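Local coordinates for Serine/threonine-protein kinase Tel1 (Chaetomium thermophilum, PDB 6SKY) that probably phosphorylates proteins on serine or threonine within [ST]-Q motifs, using ATP, to signal DNA damage to the checkpoint machinery, at residues E1558-W1569 against R1581-F1592. Sequence-based numbering, arbitrary orientation.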
ATOM      1  N   GLU A1558     -19.695 -58.635   7.328  1.00 64.94           N
ATOM      2  CA  GLU A1558     -19.147 -58.156   6.067  1.00 64.94           C
ATOM      3  C   GLU A1558     -18.306 -56.906   6.268  1.00 64.94           C
ATOM      4  O   GLU A1558     -17.254 -56.755   5.641  1.00 64.94           O
ATOM      5  CB  GLU A1558     -20.275 -57.883   5.077  1.00 64.94           C
ATOM      6  CG  GLU A1558     -21.210 -59.054   4.847  1.00 64.94           C
ATOM      7  CD  GLU A1558     -22.242 -59.214   5.945  1.00 64.94           C
ATOM      8  OE1 GLU A1558     -22.032 -58.679   7.050  1.00 64.94           O
ATOM      9  OE2 GLU A1558     -23.267 -59.878   5.706  1.00 64.94           O
ATOM     10  N   SER A1559     -18.733 -56.010   7.154  1.00 60.99           N
ATOM     11  CA  SER A1559     -17.968 -54.789   7.358  1.00 60.99           C
ATOM     12  C   SER A1559     -16.702 -55.048   8.158  1.00 60.99           C
ATOM     13  O   SER A1559     -15.670 -54.427   7.896  1.00 60.99           O
ATOM     14  CB  SER A1559     -18.824 -53.739   8.046  1.00 60.99           C
ATOM     15  OG  SER A1559     -19.103 -54.119   9.374  1.00 60.99           O
ATOM     16  N   ASN A1560     -16.754 -55.959   9.132  1.00 61.93           N
ATOM     17  CA  ASN A1560     -15.533 -56.343   9.833  1.00 61.93           C
ATOM     18  C   ASN A1560     -14.542 -56.995   8.882  1.00 61.93           C
ATOM     19  O   ASN A1560     -13.337 -56.736   8.955  1.00 61.93           O
ATOM     20  CB  ASN A1560     -15.856 -57.286  10.986  1.00 61.93           C
ATOM     21  CG  ASN A1560     -16.693 -56.631  12.055  1.00 61.93           C
ATOM     22  OD1 ASN A1560     -16.575 -55.433  12.302  1.00 61.93           O
ATOM     23  ND2 ASN A1560     -17.548 -57.412  12.697  1.00 61.93           N
ATOM     24  N   LEU A1561     -15.034 -57.822   7.962  1.00 59.60           N
ATOM     25  CA  LEU A1561     -14.146 -58.439   6.987  1.00 59.60           C
ATOM     26  C   LEU A1561     -13.547 -57.402   6.047  1.00 59.60           C
ATOM     27  O   LEU A1561     -12.349 -57.445   5.755  1.00 59.60           O
ATOM     28  CB  LEU A1561     -14.896 -59.506   6.202  1.00 59.60           C
ATOM     29  CG  LEU A1561     -14.067 -60.242   5.160  1.00 59.60           C
ATOM     30  CD1 LEU A1561     -12.848 -60.852   5.805  1.00 59.60           C
ATOM     31  CD2 LEU A1561     -14.907 -61.300   4.506  1.00 59.60           C
ATOM     32  N   LEU A1562     -14.367 -56.472   5.550  1.00 55.21           N
ATOM     33  CA  LEU A1562     -13.851 -55.420   4.681  1.00 55.21           C
ATOM     34  C   LEU A1562     -12.804 -54.584   5.396  1.00 55.21           C
ATOM     35  O   LEU A1562     -11.757 -54.267   4.827  1.00 55.21           O
ATOM     36  CB  LEU A1562     -14.994 -54.534   4.197  1.00 55.21           C
ATOM     37  CG  LEU A1562     -14.632 -53.344   3.311  1.00 55.21           C
ATOM     38  CD1 LEU A1562     -14.185 -53.811   1.951  1.00 55.21           C
ATOM     39  CD2 LEU A1562     -15.800 -52.404   3.187  1.00 55.21           C
ATOM     40  N   LEU A1563     -13.068 -54.224   6.649  1.00 57.55           N
ATOM     41  CA  LEU A1563     -12.113 -53.427   7.403  1.00 57.55           C
ATOM     42  C   LEU A1563     -10.824 -54.195   7.647  1.00 57.55           C
ATOM     43  O   LEU A1563      -9.736 -53.615   7.594  1.00 57.55           O
ATOM     44  CB  LEU A1563     -12.737 -52.989   8.724  1.00 57.55           C
ATOM     45  CG  LEU A1563     -12.234 -51.665   9.287  1.00 57.55           C
ATOM     46  CD1 LEU A1563     -12.607 -50.529   8.348  1.00 57.55           C
ATOM     47  CD2 LEU A1563     -12.798 -51.444  10.676  1.00 57.55           C
ATOM     48  N   GLU A1564     -10.918 -55.503   7.901  1.00 61.89           N
ATOM     49  CA  GLU A1564      -9.715 -56.310   8.074  1.00 61.89           C
ATOM     50  C   GLU A1564      -8.903 -56.376   6.792  1.00 61.89           C
ATOM     51  O   GLU A1564      -7.678 -56.237   6.823  1.00 61.89           O
ATOM     52  CB  GLU A1564     -10.083 -57.718   8.535  1.00 61.89           C
ATOM     53  CG  GLU A1564     -10.516 -57.822   9.984  1.00 61.89           C
ATOM     54  CD  GLU A1564      -9.369 -57.623  10.954  1.00 61.89           C
ATOM     55  OE1 GLU A1564      -8.203 -57.584  10.510  1.00 61.89           O
ATOM     56  OE2 GLU A1564      -9.633 -57.506  12.169  1.00 61.89           O
ATOM     57  N   ILE A1565      -9.567 -56.594   5.658  1.00 56.86           N
ATOM     58  CA  ILE A1565      -8.868 -56.651   4.378  1.00 56.86           C
ATOM     59  C   ILE A1565      -8.180 -55.327   4.079  1.00 56.86           C
ATOM     60  O   ILE A1565      -7.032 -55.297   3.627  1.00 56.86           O
ATOM     61  CB  ILE A1565      -9.845 -57.035   3.256  1.00 56.86           C
ATOM     62  CG1 ILE A1565     -10.347 -58.456   3.456  1.00 56.86           C
ATOM     63  CG2 ILE A1565      -9.181 -56.899   1.915  1.00 56.86           C
ATOM     64  CD1 ILE A1565     -11.472 -58.807   2.544  1.00 56.86           C
ATOM     65  N   LEU A1566      -8.867 -54.214   4.327  1.00 54.56           N
ATOM     66  CA  LEU A1566      -8.272 -52.912   4.052  1.00 54.56           C
ATOM     67  C   LEU A1566      -7.099 -52.637   4.981  1.00 54.56           C
ATOM     68  O   LEU A1566      -6.028 -52.221   4.534  1.00 54.56           O
ATOM     69  CB  LEU A1566      -9.325 -51.814   4.176  1.00 54.56           C
ATOM     70  CG  LEU A1566     -10.484 -51.837   3.184  1.00 54.56           C
ATOM     71  CD1 LEU A1566     -11.392 -50.670   3.454  1.00 54.56           C
ATOM     72  CD2 LEU A1566      -9.981 -51.807   1.763  1.00 54.56           C
ATOM     73  N   LYS A1567      -7.283 -52.865   6.281  1.00 61.46           N
ATOM     74  CA  LYS A1567      -6.202 -52.656   7.235  1.00 61.46           C
ATOM     75  C   LYS A1567      -5.000 -53.538   6.928  1.00 61.46           C
ATOM     76  O   LYS A1567      -3.857 -53.120   7.133  1.00 61.46           O
ATOM     77  CB  LYS A1567      -6.724 -52.916   8.644  1.00 61.46           C
ATOM     78  CG  LYS A1567      -5.691 -52.869   9.740  1.00 61.46           C
ATOM     79  CD  LYS A1567      -6.363 -53.070  11.089  1.00 61.46           C
ATOM     80  CE  LYS A1567      -5.360 -53.033  12.229  1.00 61.46           C
ATOM     81  NZ  LYS A1567      -6.025 -53.111  13.559  1.00 61.46           N
ATOM     82  N   ASP A1568      -5.237 -54.751   6.427  1.00 63.63           N
ATOM     83  CA  ASP A1568      -4.147 -55.646   6.064  1.00 63.63           C
ATOM     84  C   ASP A1568      -3.460 -55.203   4.782  1.00 63.63           C
ATOM     85  O   ASP A1568      -2.254 -55.408   4.623  1.00 63.63           O
ATOM     86  CB  ASP A1568      -4.688 -57.064   5.914  1.00 63.63           C
ATOM     87  CG  ASP A1568      -3.677 -58.017   5.331  1.00 63.63           C
ATOM     88  OD1 ASP A1568      -2.822 -58.513   6.091  1.00 63.63           O
ATOM     89  OD2 ASP A1568      -3.739 -58.274   4.113  1.00 63.63           O
ATOM     90  N   TRP A1569      -4.214 -54.608   3.860  1.00 55.63           N
ATOM     91  CA  TRP A1569      -3.647 -54.153   2.597  1.00 55.63           C
ATOM     92  C   TRP A1569      -2.542 -53.136   2.830  1.00 55.63           C
ATOM     93  O   TRP A1569      -1.459 -53.233   2.246  1.00 55.63           O
ATOM     94  CB  TRP A1569      -4.758 -53.563   1.739  1.00 55.63           C
ATOM     95  CG  TRP A1569      -4.429 -53.362   0.320  1.00 55.63           C
ATOM     96  CD1 TRP A1569      -3.198 -53.284  -0.236  1.00 55.63           C
ATOM     97  CD2 TRP A1569      -5.363 -53.214  -0.743  1.00 55.63           C
ATOM     98  NE1 TRP A1569      -3.303 -53.094  -1.588  1.00 55.63           N
ATOM     99  CE2 TRP A1569      -4.628 -53.052  -1.923  1.00 55.63           C
ATOM    100  CE3 TRP A1569      -6.755 -53.211  -0.809  1.00 55.63           C
ATOM    101  CZ2 TRP A1569      -5.235 -52.882  -3.154  1.00 55.63           C
ATOM    102  CZ3 TRP A1569      -7.352 -53.044  -2.027  1.00 55.63           C
ATOM    103  CH2 TRP A1569      -6.597 -52.881  -3.185  1.00 55.63           C
ATOM    104  N   ARG A1581      -7.211 -61.181  -2.195  1.00 59.58           N
ATOM    105  CA  ARG A1581      -7.836 -59.916  -1.847  1.00 59.58           C
ATOM    106  C   ARG A1581      -8.788 -59.452  -2.938  1.00 59.58           C
ATOM    107  O   ARG A1581      -9.863 -58.921  -2.646  1.00 59.58           O
ATOM    108  CB  ARG A1581      -6.757 -58.875  -1.586  1.00 59.58           C
ATOM    109  CG  ARG A1581      -7.275 -57.543  -1.168  1.00 59.58           C
ATOM    110  CD  ARG A1581      -6.157 -56.705  -0.629  1.00 59.58           C
ATOM    111  NE  ARG A1581      -5.018 -56.672  -1.533  1.00 59.58           N
ATOM    112  CZ  ARG A1581      -3.792 -57.044  -1.194  1.00 59.58           C
ATOM    113  NH1 ARG A1581      -3.546 -57.470   0.036  1.00 59.58           N
ATOM    114  NH2 ARG A1581      -2.811 -56.978  -2.078  1.00 59.58           N
ATOM    115  N   ASP A1582      -8.420 -59.659  -4.206  1.00 61.65           N
ATOM    116  CA  ASP A1582      -9.303 -59.283  -5.304  1.00 61.65           C
ATOM    117  C   ASP A1582     -10.572 -60.119  -5.305  1.00 61.65           C
ATOM    118  O   ASP A1582     -11.659 -59.597  -5.565  1.00 61.65           O
ATOM    119  CB  ASP A1582      -8.580 -59.417  -6.641  1.00 61.65           C
ATOM    120  CG  ASP A1582      -7.612 -58.273  -6.907  1.00 61.65           C
ATOM    121  OD1 ASP A1582      -7.549 -57.337  -6.085  1.00 61.65           O
ATOM    122  OD2 ASP A1582      -6.909 -58.308  -7.939  1.00 61.65           O
ATOM    123  N   VAL A1583     -10.461 -61.413  -5.007  1.00 58.85           N
ATOM    124  CA  VAL A1583     -11.647 -62.266  -4.925  1.00 58.85           C
ATOM    125  C   VAL A1583     -12.570 -61.790  -3.811  1.00 58.85           C
ATOM    126  O   VAL A1583     -13.783 -61.633  -4.003  1.00 58.85           O
ATOM    127  CB  VAL A1583     -11.237 -63.734  -4.719  1.00 58.85           C
ATOM    128  CG1 VAL A1583     -12.447 -64.572  -4.357  1.00 58.85           C
ATOM    129  CG2 VAL A1583     -10.570 -64.273  -5.965  1.00 58.85           C
ATOM    130  N   ALA A1584     -12.004 -61.557  -2.626  1.00 58.25           N
ATOM    131  CA  ALA A1584     -12.811 -61.105  -1.500  1.00 58.25           C
ATOM    132  C   ALA A1584     -13.495 -59.780  -1.801  1.00 58.25           C
ATOM    133  O   ALA A1584     -14.686 -59.610  -1.523  1.00 58.25           O
ATOM    134  CB  ALA A1584     -11.944 -60.977  -0.254  1.00 58.25           C
ATOM    135  N   LEU A1585     -12.756 -58.829  -2.373  1.00 56.93           N
ATOM    136  CA  LEU A1585     -13.331 -57.522  -2.655  1.00 56.93           C
ATOM    137  C   LEU A1585     -14.370 -57.585  -3.761  1.00 56.93           C
ATOM    138  O   LEU A1585     -15.357 -56.850  -3.715  1.00 56.93           O
ATOM    139  CB  LEU A1585     -12.231 -56.538  -3.022  1.00 56.93           C
ATOM    140  CG  LEU A1585     -11.882 -55.495  -1.968  1.00 56.93           C
ATOM    141  CD1 LEU A1585     -11.789 -56.125  -0.605  1.00 56.93           C
ATOM    142  CD2 LEU A1585     -10.577 -54.841  -2.335  1.00 56.93           C
ATOM    143  N   SER A1586     -14.179 -58.444  -4.759  1.00 60.89           N
ATOM    144  CA  SER A1586     -15.198 -58.579  -5.786  1.00 60.89           C
ATOM    145  C   SER A1586     -16.438 -59.281  -5.264  1.00 60.89           C
ATOM    146  O   SER A1586     -17.517 -59.108  -5.834  1.00 60.89           O
ATOM    147  CB  SER A1586     -14.648 -59.328  -6.991  1.00 60.89           C
ATOM    148  OG  SER A1586     -15.647 -59.460  -7.983  1.00 60.89           O
ATOM    149  N   MET A1587     -16.314 -60.072  -4.200  1.00 65.51           N
ATOM    150  CA  MET A1587     -17.517 -60.621  -3.587  1.00 65.51           C
ATOM    151  C   MET A1587     -18.235 -59.581  -2.737  1.00 65.51           C
ATOM    152  O   MET A1587     -19.446 -59.393  -2.870  1.00 65.51           O
ATOM    153  CB  MET A1587     -17.185 -61.841  -2.737  1.00 65.51           C
ATOM    154  CG  MET A1587     -18.410 -62.436  -2.083  1.00 65.51           C
ATOM    155  SD  MET A1587     -18.027 -63.430  -0.641  1.00 65.51           S
ATOM    156  CE  MET A1587     -19.656 -64.034  -0.229  1.00 65.51           C
ATOM    157  N   LEU A1588     -17.503 -58.902  -1.853  1.00 58.70           N
ATOM    158  CA  LEU A1588     -18.127 -57.943  -0.947  1.00 58.70           C
ATOM    159  C   LEU A1588     -18.631 -56.722  -1.700  1.00 58.70           C
ATOM    160  O   LEU A1588     -19.810 -56.364  -1.614  1.00 58.70           O
ATOM    161  CB  LEU A1588     -17.136 -57.520   0.135  1.00 58.70           C
ATOM    162  CG  LEU A1588     -16.608 -58.597   1.071  1.00 58.70           C
ATOM    163  CD1 LEU A1588     -15.523 -58.024   1.953  1.00 58.70           C
ATOM    164  CD2 LEU A1588     -17.736 -59.160   1.904  1.00 58.70           C
ATOM    165  N   CYS A1589     -17.750 -56.070  -2.445  1.00 57.25           N
ATOM    166  CA  CYS A1589     -18.035 -54.785  -3.063  1.00 57.25           C
ATOM    167  C   CYS A1589     -18.754 -54.900  -4.395  1.00 57.25           C
ATOM    168  O   CYS A1589     -18.977 -53.876  -5.044  1.00 57.25           O
ATOM    169  CB  CYS A1589     -16.731 -54.018  -3.254  1.00 57.25           C
ATOM    170  SG  CYS A1589     -15.617 -54.158  -1.849  1.00 57.25           S
ATOM    171  N   GLY A1590     -19.107 -56.110  -4.828  1.00 61.34           N
ATOM    172  CA  GLY A1590     -19.817 -56.248  -6.087  1.00 61.34           C
ATOM    173  C   GLY A1590     -21.234 -55.717  -6.007  1.00 61.34           C
ATOM    174  O   GLY A1590     -21.705 -55.041  -6.925  1.00 61.34           O
ATOM    175  N   VAL A1591     -21.931 -56.030  -4.920  1.00 58.05           N
ATOM    176  CA  VAL A1591     -23.222 -55.444  -4.588  1.00 58.05           C
ATOM    177  C   VAL A1591     -23.100 -54.957  -3.154  1.00 58.05           C
ATOM    178  O   VAL A1591     -22.915 -55.763  -2.235  1.00 58.05           O
ATOM    179  CB  VAL A1591     -24.378 -56.440  -4.743  1.00 58.05           C
ATOM    180  CG1 VAL A1591     -25.539 -56.070  -3.833  1.00 58.05           C
ATOM    181  CG2 VAL A1591     -24.841 -56.469  -6.177  1.00 58.05           C
ATOM    182  N   PHE A1592     -23.168 -53.648  -2.963  1.00 52.50           N
ATOM    183  CA  PHE A1592     -22.835 -53.026  -1.693  1.00 52.50           C
ATOM    184  C   PHE A1592     -24.079 -52.411  -1.070  1.00 52.50           C
ATOM    185  O   PHE A1592     -25.160 -52.391  -1.661  1.00 52.50           O
ATOM    186  CB  PHE A1592     -21.738 -51.973  -1.893  1.00 52.50           C
ATOM    187  CG  PHE A1592     -20.910 -51.710  -0.671  1.00 52.50           C
ATOM    188  CD1 PHE A1592     -19.993 -52.631  -0.237  1.00 52.50           C
ATOM    189  CD2 PHE A1592     -21.035 -50.529   0.024  1.00 52.50           C
ATOM    190  CE1 PHE A1592     -19.233 -52.386   0.876  1.00 52.50           C
ATOM    191  CE2 PHE A1592     -20.278 -50.288   1.132  1.00 52.50           C
ATOM    192  CZ  PHE A1592     -19.374 -51.213   1.555  1.00 52.50           C
TER
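The guanidinium of R1581 lies flat on the indole of W1569. R1581 CZ sits 3.9 Å from the centroid of the W1569 five-membered ring, almost straight above it. The two planes are only 15° apart, so this is a stacked cation-pi pair. A bend at chi3 of R1581 (51°) turns its end over the indole. R1581 CD also rests on the six-membered ring, a CH-pi contact. D1568 OD2 stands near the guanidinium edge, 4.2 Å from R1581 NH1. That is beyond a salt bridge, though the opposite charges probably attract weakly. D1568 OD1 accepts a hydrogen bond from the backbone N of L1575, in the connection between the helices, and OD2 a weak one from L1576 N.

The rest of the contact is mainly apolar and is buried. I1565 is a knob among R1581, A1584, L1585 and L1588. Its CD1 meets A1584 CB at 3.6 Å, and its CG2 meets L1585 CD1 at 3.7 Å. L1588 is the reciprocal knob, among E1558, L1561, L1562 and I1565. L1562 splits its branches: CD1 touches C1589 SG at 4.1 Å, while CD2 reaches the edge of the F1592 ring.

Helices 1557-1569 and 1578-1588 form a roughly antiparallel hairpin in the alpha solenoid; the axes of the two segments come within 11.0 Å, their directions 145° apart. Helix 1530-1543 packs against L1561 and E1564. Helix 1606-1619 touches W1569 and L1585. Helix 1627-1644 lies beside the F1592 end, where its W1632 meets L1562, L1566 and F1592.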